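Local coordinates for protein putative polysaccharide deacetylase (PDB 5JP6) that probably removes acetyl groups from peptidoglycan as a zinc-binding carbohydrate esterase of family 4 in a predatory bacterium, at residues Gln88-Glu94 and Gln116-Phe121; Gly132-Lys136 and Gly181-Asp185. The protein carries 1 engineered substitution. All blocks are in the same frame, centred on the assembly; numbering follows the deposited sequence.

Contact 1: residues Gln88-Glu94 and Gln116-Phe121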
ATOM      1  N   GLN A  88      -5.489 -13.754  13.685  1.00 28.39           N
ATOM      2  CA  GLN A  88      -4.398 -13.374  12.764  1.00 26.33           C
ATOM      3  C   GLN A  88      -4.936 -13.477  11.304  1.00 24.81           C
ATOM      4  O   GLN A  88      -4.630 -12.629  10.455  1.00 25.90           O
ATOM      5  CB  GLN A  88      -3.112 -14.211  12.941  1.00 27.53           C
ATOM      6  CG  GLN A  88      -1.962 -13.752  12.038  1.00 28.48           C
ATOM      7  CD  GLN A  88      -0.660 -14.366  12.396  1.00 31.75           C
ATOM      8  OE1 GLN A  88      -0.125 -14.103  13.468  1.00 36.67           O
ATOM      9  NE2 GLN A  88      -0.143 -15.202  11.511  1.00 37.81           N
ATOM     10  N   ASP A  89      -5.687 -14.543  10.988  1.00 26.44           N
ATOM     11  CA  ASP A  89      -6.261 -14.697   9.659  1.00 29.01           C
ATOM     12  C   ASP A  89      -7.330 -13.662   9.328  1.00 26.39           C
ATOM     13  O   ASP A  89      -7.442 -13.206   8.159  1.00 29.05           O
ATOM     14  CB  ASP A  89      -6.835 -16.087   9.474  1.00 31.78           C
ATOM     15  CG  ASP A  89      -5.767 -17.123   9.367  1.00 36.99           C
ATOM     16  OD1 ASP A  89      -4.660 -16.790   8.856  1.00 44.54           O
ATOM     17  OD2 ASP A  89      -5.967 -18.252   9.865  1.00 42.75           O
ATOM     18  N   LEU A  90      -8.079 -13.274  10.343  1.00 26.60           N
ATOM     19  CA  LEU A  90      -9.094 -12.257  10.184  1.00 24.90           C
ATOM     20  C   LEU A  90      -8.472 -10.918   9.673  1.00 23.08           C
ATOM     21  O   LEU A  90      -9.125 -10.148   8.946  1.00 23.89           O
ATOM     22  CB  LEU A  90      -9.860 -12.038  11.489  1.00 27.03           C
ATOM     23  CG  LEU A  90     -11.019 -11.043  11.462  1.00 25.15           C
ATOM     24  CD1 LEU A  90     -12.091 -11.466  10.461  1.00 27.16           C
ATOM     25  CD2 LEU A  90     -11.595 -10.928  12.877  1.00 27.15           C
ATOM     26  N   THR A  91      -7.204 -10.678  10.019  1.00 23.27           N
ATOM     27  CA  THR A  91      -6.540  -9.455   9.551  1.00 22.99           C
ATOM     28  C   THR A  91      -6.553  -9.312   8.029  1.00 21.51           C
ATOM     29  O   THR A  91      -6.473  -8.203   7.512  1.00 22.38           O
ATOM     30  CB  THR A  91      -5.100  -9.236  10.087  1.00 23.61           C
ATOM     31  OG1 THR A  91      -4.189 -10.201   9.546  1.00 24.34           O
ATOM     32  CG2 THR A  91      -5.100  -9.270  11.611  1.00 22.50           C
ATOM     33  N   LEU A  92      -6.655 -10.427   7.310  1.00 22.56           N
ATOM     34  CA  LEU A  92      -6.728 -10.387   5.850  1.00 23.15           C
ATOM     35  C   LEU A  92      -7.963  -9.600   5.356  1.00 21.68           C
ATOM     36  O   LEU A  92      -7.950  -9.059   4.261  1.00 23.13           O
ATOM     37  CB  LEU A  92      -6.754 -11.814   5.297  1.00 24.36           C
ATOM     38  CG  LEU A  92      -6.623 -11.977   3.799  1.00 26.79           C
ATOM     39  CD1 LEU A  92      -5.284 -11.470   3.272  1.00 30.04           C
ATOM     40  CD2 LEU A  92      -6.785 -13.447   3.442  1.00 29.48           C
ATOM     41  N   PHE A  93      -9.028  -9.609   6.157  1.00 21.53           N
ATOM     42  CA  PHE A  93     -10.298  -8.977   5.810  1.00 21.25           C
ATOM     43  C   PHE A  93     -10.513  -7.641   6.504  1.00 20.95           C
ATOM     44  O   PHE A  93     -11.562  -7.040   6.371  1.00 22.34           O
ATOM     45  CB  PHE A  93     -11.437  -9.936   6.178  1.00 22.41           C
ATOM     46  CG  PHE A  93     -11.473 -11.168   5.353  1.00 25.79           C
ATOM     47  CD1 PHE A  93     -12.152 -11.175   4.128  1.00 29.02           C
ATOM     48  CD2 PHE A  93     -10.823 -12.333   5.789  1.00 29.40           C
ATOM     49  CE1 PHE A  93     -12.166 -12.312   3.343  1.00 37.38           C
ATOM     50  CE2 PHE A  93     -10.866 -13.476   5.004  1.00 34.99           C
ATOM     51  CZ  PHE A  93     -11.523 -13.455   3.779  1.00 39.49           C
ATOM     52  N   GLU A  94      -9.531  -7.190   7.281  1.00 20.59           N
ATOM     53  CA  GLU A  94      -9.702  -5.986   8.095  1.00 21.30           C
ATOM     54  C   GLU A  94     -10.081  -4.784   7.248  1.00 19.50           C
ATOM     55  O   GLU A  94     -10.968  -4.006   7.631  1.00 21.57           O
ATOM     56  CB  GLU A  94      -8.426  -5.677   8.863  1.00 22.16           C
ATOM     57  CG  GLU A  94      -8.479  -4.434   9.716  1.00 20.77           C
ATOM     58  CD  GLU A  94      -7.290  -4.261  10.622  1.00 22.41           C
ATOM     59  OE1 GLU A  94      -6.291  -4.982  10.477  1.00 25.55           O
ATOM     60  OE2 GLU A  94      -7.395  -3.318  11.483  1.00 23.43           O
ATOM     61  N   GLN A 116     -11.427  -8.208  17.739  1.00 27.58           N
ATOM     62  CA  GLN A 116     -10.542  -9.384  17.574  1.00 27.72           C
ATOM     63  C   GLN A 116      -9.257  -8.949  16.884  1.00 24.28           C
ATOM     64  O   GLN A 116      -8.169  -9.309  17.311  1.00 25.40           O
ATOM     65  CB  GLN A 116     -11.215 -10.524  16.759  1.00 32.34           C
ATOM     66  CG  GLN A 116     -12.228 -11.351  17.510  1.00 40.17           C
ATOM     67  CD  GLN A 116     -11.558 -12.193  18.569  1.00 48.03           C
ATOM     68  OE1 GLN A 116     -11.748 -11.958  19.771  1.00 64.76           O
ATOM     69  NE2 GLN A 116     -10.702 -13.152  18.138  1.00 53.23           N
ATOM     70  N   VAL A 117      -9.384  -8.148  15.819  1.00 23.41           N
ATOM     71  CA  VAL A 117      -8.207  -7.693  15.096  1.00 23.13           C
ATOM     72  C   VAL A 117      -7.353  -6.753  15.940  1.00 22.69           C
ATOM     73  O   VAL A 117      -6.116  -6.881  15.992  1.00 23.69           O
ATOM     74  CB  VAL A 117      -8.621  -7.072  13.725  1.00 27.81           C
ATOM     75  CG1 VAL A 117      -7.512  -6.311  13.120  1.00 34.10           C
ATOM     76  CG2 VAL A 117      -9.136  -8.191  12.816  1.00 28.79           C
ATOM     77  N   ASP A 118      -8.004  -5.825  16.636  1.00 23.97           N
ATOM     78  CA  ASP A 118      -7.277  -4.903  17.470  1.00 23.87           C
ATOM     79  C   ASP A 118      -6.541  -5.607  18.616  1.00 22.75           C
ATOM     80  O   ASP A 118      -5.412  -5.250  18.958  1.00 25.11           O
ATOM     81  CB  ASP A 118      -8.193  -3.807  17.998  1.00 23.35           C
ATOM     82  CG  ASP A 118      -8.686  -2.854  16.919  1.00 24.87           C
ATOM     83  OD1 ASP A 118      -8.201  -2.891  15.764  1.00 24.91           O
ATOM     84  OD2 ASP A 118      -9.609  -2.045  17.231  1.00 26.25           O
ATOM     85  N   GLU A 119      -7.167  -6.619  19.198  1.00 24.65           N
ATOM     86  CA  GLU A 119      -6.548  -7.416  20.271  1.00 25.96           C
ATOM     87  C   GLU A 119      -5.336  -8.197  19.727  1.00 25.79           C
ATOM     88  O   GLU A 119      -4.281  -8.280  20.368  1.00 25.64           O
ATOM     89  CB  GLU A 119      -7.573  -8.381  20.882  1.00 30.28           C
ATOM     90  CG  GLU A 119      -6.970  -9.294  21.914  1.00 33.69           C
ATOM     91  CD  GLU A 119      -8.013 -10.188  22.570  1.00 41.63           C
ATOM     92  OE1 GLU A 119      -8.996 -10.602  21.914  1.00 53.93           O
ATOM     93  OE2 GLU A 119      -7.843 -10.490  23.748  1.00 46.38           O
ATOM     94  N   HIS A 120      -5.460  -8.684  18.487  1.00 24.41           N
ATOM     95  CA  HIS A 120      -4.332  -9.366  17.831  1.00 24.99           C
ATOM     96  C   HIS A 120      -3.146  -8.397  17.716  1.00 23.20           C
ATOM     97  O   HIS A 120      -2.025  -8.728  18.110  1.00 23.59           O
ATOM     98  CB  HIS A 120      -4.727  -9.884  16.452  1.00 23.95           C
ATOM     99  CG  HIS A 120      -3.561 -10.245  15.595  1.00 22.63           C
ATOM    100  ND1 HIS A 120      -2.901 -11.448  15.695  1.00 26.48           N
ATOM    101  CD2 HIS A 120      -2.917  -9.545  14.638  1.00 24.60           C
ATOM    102  CE1 HIS A 120      -1.904 -11.480  14.830  1.00 26.69           C
ATOM    103  NE2 HIS A 120      -1.900 -10.339  14.173  1.00 24.74           N
ATOM    104  N   PHE A 121      -3.382  -7.187  17.198  1.00 22.26           N
ATOM    105  CA  PHE A 121      -2.256  -6.207  17.062  1.00 22.46           C
ATOM    106  C   PHE A 121      -1.756  -5.737  18.417  1.00 21.06           C
ATOM    107  O   PHE A 121      -0.582  -5.480  18.527  1.00 22.48           O
ATOM    108  CB  PHE A 121      -2.591  -5.070  16.126  1.00 22.09           C
ATOM    109  CG  PHE A 121      -2.564  -5.489  14.660  1.00 20.57           C
ATOM    110  CD1 PHE A 121      -1.401  -5.851  13.973  1.00 21.60           C
ATOM    111  CD2 PHE A 121      -3.766  -5.556  14.001  1.00 21.53           C
ATOM    112  CE1 PHE A 121      -1.461  -6.190  12.637  1.00 21.92           C
ATOM    113  CE2 PHE A 121      -3.826  -5.888  12.686  1.00 22.76           C
ATOM    114  CZ  PHE A 121      -2.675  -6.235  12.012  1.00 21.75           C
TER
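Gln88 opens the contact by lying across the imidazole of His120: its CA stands 4.0 Å from the centroid of the His120 ring, 22° off the ring normal, a CH-pi contact over one face. Its side chain runs past the same ring, with Gln88 OE1 3.4 Å from His120 CE1, while NE2 of the histidine is hydrogen-bonded to Arg340. Two residues on, Leu90 drops into the apolar part of the interface; Leu90 CG is 3.7 Å from Val117 CG2 and Leu90 CD2 is 3.9 Å from Gln116 CB. Thr91 turns its hydroxyl back, OG1 donating to Gln88 O at 2.6 Å (with a weak hydrogen bond to Arg340 besides), and its methyl faces the other segment: Thr91 CG2 is 3.7 Å from His120 CD2, 3.8 Å from Phe121 CE2 and 4.1 Å from Val117 CG1. Here, in the helical N-terminal part of the chain, residues 88-94, which lead from helix 87-90 to helix 94-98, rest on one side of the long helix 110-126, contacting Val117, His120 and Phe121 at helical i, i+3 and i+4 spacing. Phe93 turns instead to helices 24-39 and 53-66, packing on Val30, Ala33 and Phe57. Glu94 returns to the interface with an extended side chain whose OE1 lies 3.2 Å from Val117 CG1 and 3.4 Å from Phe121 CE2, at the edge of the phenyl ring. Its other oxygen, OE2, is 4.4 Å from Asp118 OD1, a pair of like charges made tolerable by Arg98 and Arg339, each salt-bridged to both carboxylates.

Contact 2: residues Gly132-Lys136 and Gly181-Asp185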
ATOM      1  N   GLY A 132       4.531   0.298  17.306  1.00 24.94           N
ATOM      2  CA  GLY A 132       3.779   1.224  16.523  1.00 27.03           C
ATOM      3  C   GLY A 132       2.297   1.062  16.778  1.00 23.77           C
ATOM      4  O   GLY A 132       1.916   0.343  17.673  1.00 30.64           O
ATOM      5  N   HIS A 133       1.484   1.811  16.052  1.00 22.34           N
ATOM      6  CA  HIS A 133       0.051   1.712  16.137  1.00 22.58           C
ATOM      7  C   HIS A 133      -0.539   2.321  14.888  1.00 21.87           C
ATOM      8  O   HIS A 133      -0.363   3.519  14.643  1.00 23.52           O
ATOM      9  CB  HIS A 133      -0.519   2.445  17.339  1.00 24.61           C
ATOM     10  CG  HIS A 133      -1.785   1.851  17.826  1.00 25.47           C
ATOM     11  ND1 HIS A 133      -2.880   1.678  17.013  1.00 26.04           N
ATOM     12  CD2 HIS A 133      -2.131   1.380  19.044  1.00 29.27           C
ATOM     13  CE1 HIS A 133      -3.843   1.100  17.707  1.00 26.92           C
ATOM     14  NE2 HIS A 133      -3.412   0.913  18.948  1.00 28.13           N
ATOM     15  N   ALA A 134      -1.280   1.512  14.143  1.00 22.46           N
ATOM     16  CA  ALA A 134      -1.837   1.989  12.898  1.00 21.53           C
ATOM     17  C   ALA A 134      -3.061   2.864  13.062  1.00 23.70           C
ATOM     18  O   ALA A 134      -3.459   3.508  12.109  1.00 25.52           O
ATOM     19  CB  ALA A 134      -2.191   0.837  11.996  1.00 21.52           C
ATOM     20  N   LEU A 135      -3.707   2.818  14.228  1.00 25.06           N
ATOM     21  CA  LEU A 135      -5.029   3.408  14.408  1.00 25.67           C
ATOM     22  C   LEU A 135      -5.008   4.718  15.183  1.00 29.92           C
ATOM     23  O   LEU A 135      -6.011   5.470  15.187  1.00 33.58           O
ATOM     24  CB  LEU A 135      -5.994   2.471  15.119  1.00 25.73           C
ATOM     25  CG  LEU A 135      -6.118   1.096  14.594  1.00 25.58           C
ATOM     26  CD1 LEU A 135      -7.184   0.362  15.396  1.00 28.46           C
ATOM     27  CD2 LEU A 135      -6.429   1.100  13.101  1.00 27.41           C
ATOM     28  N   LYS A 136      -3.938   4.945  15.938  1.00 30.50           N
ATOM     29  CA  LYS A 136      -3.880   6.140  16.764  1.00 33.64           C
ATOM     30  C   LYS A 136      -2.493   6.687  16.820  1.00 32.18           C
ATOM     31  O   LYS A 136      -1.525   5.989  16.503  1.00 32.81           O
ATOM     32  CB  LYS A 136      -4.367   5.867  18.161  1.00 44.94           C
ATOM     33  CG  LYS A 136      -3.446   5.011  18.995  1.00 41.65           C
ATOM     34  CD  LYS A 136      -3.996   4.877  20.433  1.00 50.49           C
ATOM     35  CE  LYS A 136      -4.625   3.510  20.643  1.00 52.55           C
ATOM     36  NZ  LYS A 136      -5.825   3.298  19.789  1.00 68.44           N
ATOM     37  N   GLY A 181      -7.423   5.772   5.030  1.00 21.65           N
ATOM     38  CA  GLY A 181      -7.937   6.754   5.950  1.00 23.53           C
ATOM     39  C   GLY A 181      -7.318   6.802   7.337  1.00 22.35           C
ATOM     40  O   GLY A 181      -7.407   7.833   7.999  1.00 24.80           O
ATOM     41  N   LEU A 182      -6.674   5.698   7.749  1.00 21.40           N
ATOM     42  CA  LEU A 182      -5.987   5.614   9.027  1.00 22.21           C
ATOM     43  C   LEU A 182      -4.518   5.268   8.919  1.00 20.95           C
ATOM     44  O   LEU A 182      -3.692   5.943   9.532  1.00 22.71           O
ATOM     45  CB  LEU A 182      -6.631   4.530   9.897  1.00 24.13           C
ATOM     46  CG  LEU A 182      -8.043   4.784  10.373  1.00 28.74           C
ATOM     47  CD1 LEU A 182      -8.636   3.547  11.064  1.00 29.43           C
ATOM     48  CD2 LEU A 182      -8.044   5.998  11.302  1.00 33.15           C
ATOM     49  N   TYR A 183      -4.184   4.222   8.153  1.00 20.05           N
ATOM     50  CA  TYR A 183      -2.837   3.671   8.270  1.00 20.98           C
ATOM     51  C   TYR A 183      -1.767   4.579   7.692  1.00 20.43           C
ATOM     52  O   TYR A 183      -0.617   4.578   8.169  1.00 20.10           O
ATOM     53  CB  TYR A 183      -2.707   2.287   7.643  1.00 19.91           C
ATOM     54  CG  TYR A 183      -3.868   1.334   7.840  1.00 18.82           C
ATOM     55  CD1 TYR A 183      -4.602   1.251   9.026  1.00 20.31           C
ATOM     56  CD2 TYR A 183      -4.179   0.445   6.823  1.00 19.89           C
ATOM     57  CE1 TYR A 183      -5.665   0.361   9.139  1.00 21.05           C
ATOM     58  CE2 TYR A 183      -5.222  -0.447   6.927  1.00 21.41           C
ATOM     59  CZ  TYR A 183      -5.969  -0.484   8.100  1.00 20.62           C
ATOM     60  OH  TYR A 183      -7.041  -1.350   8.185  1.00 22.66           O
ATOM     61  N   THR A 184      -2.123   5.319   6.657  1.00 19.54           N
ATOM     62  CA  THR A 184      -1.156   6.168   6.015  1.00 19.33           C
ATOM     63  C   THR A 184      -0.635   7.225   6.996  1.00 19.54           C
ATOM     64  O   THR A 184       0.567   7.500   7.033  1.00 18.95           O
ATOM     65  CB  THR A 184      -1.762   6.806   4.725  1.00 19.40           C
ATOM     66  OG1 THR A 184      -2.085   5.768   3.808  1.00 20.11           O
ATOM     67  CG2 THR A 184      -0.771   7.767   4.100  1.00 20.47           C
ATOM     68  N   ASP A 185      -1.541   7.806   7.801  1.00 20.13           N
ATOM     69  CA  ASP A 185      -1.127   8.798   8.789  1.00 20.48           C
ATOM     70  C   ASP A 185      -0.148   8.149   9.795  1.00 20.23           C
ATOM     71  O   ASP A 185       0.782   8.792  10.231  1.00 20.66           O
ATOM     72  CB  ASP A 185      -2.330   9.449   9.477  1.00 23.04           C
ATOM     73  CG  ASP A 185      -3.057  10.413   8.593  1.00 24.91           C
ATOM     74  OD1 ASP A 185      -2.399  11.285   8.018  1.00 26.72           O
ATOM     75  OD2 ASP A 185      -4.319  10.240   8.452  1.00 30.90           O
TER
HETATM   76  O   HOH W   1      -3.644   6.400  12.274  1.00 28.37           O
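Ala134 and Leu135, in the loop that follows helix 110-126, pack on the start of helix 183-193, the helix that comes directly after strand 170-176 in the irregular beta/alpha barrel of the NodB-type deacetylase domain. These two loop residues and Leu182, at the N-cap position of the helix, lose the most surface, and Tyr183 nearly as much. The backbones come close, with the CA atoms of Ala134 and Tyr183 5.0 Å apart, because the small alanine side chain lets the loop approach: Ala134 CB sits 3.8 Å from Tyr183 CD1. Leu135 reaches over with the end of its side chain, placing CD2 3.9 Å from Leu182 CD1 and 4.1 Å from Tyr183 CE1, at the edge of the tyrosine ring. The same ring stacks with His180, and its hydroxyl is hydrogen-bonded to Asn95; the side chain of Tyr183 is about 10 Å from that of the zinc ligand Asp177. Arg339 of helix 339-354 touches Ala134, Leu135 and Tyr183 alike. The loop is also held from within by His133, whose ND1 accepts a hydrogen bond from Leu135 N at 3.1 Å. Side-chain contact between the two segments is apolar, whereas their facing carbonyls, Ala134 O and Leu182 O, are 3.6 Å apart and are joined by one water that donates to Ala134 O at 2.9 Å and to Leu182 O at 2.8 Å.

Contact 1 closes before contact 2 opens along the chain, and their centres lie about 15 Å apart. Contact 1 is internal to the N-terminal helices, whereas contact 2 ties the loop leaving helix 110-126 to helix 183-193 of the deacetylase domain. They meet directly: Asp118 OD1 is 3.4 Å from Leu135 CD1, and Glu94 CG is 3.7 Å from Tyr183 OH. Helix 339-354 borders both, with Arg339 touching residues of each and Glu343 packing on Phe121 and accepting from Ala134 N. Contact 2, these direct touches and helix 339-354 thus join the helical part to the deacetylase domain, with contact 1 packed beside the junction; the side chain of Tyr183 is about 14 Å from the bound zinc ion.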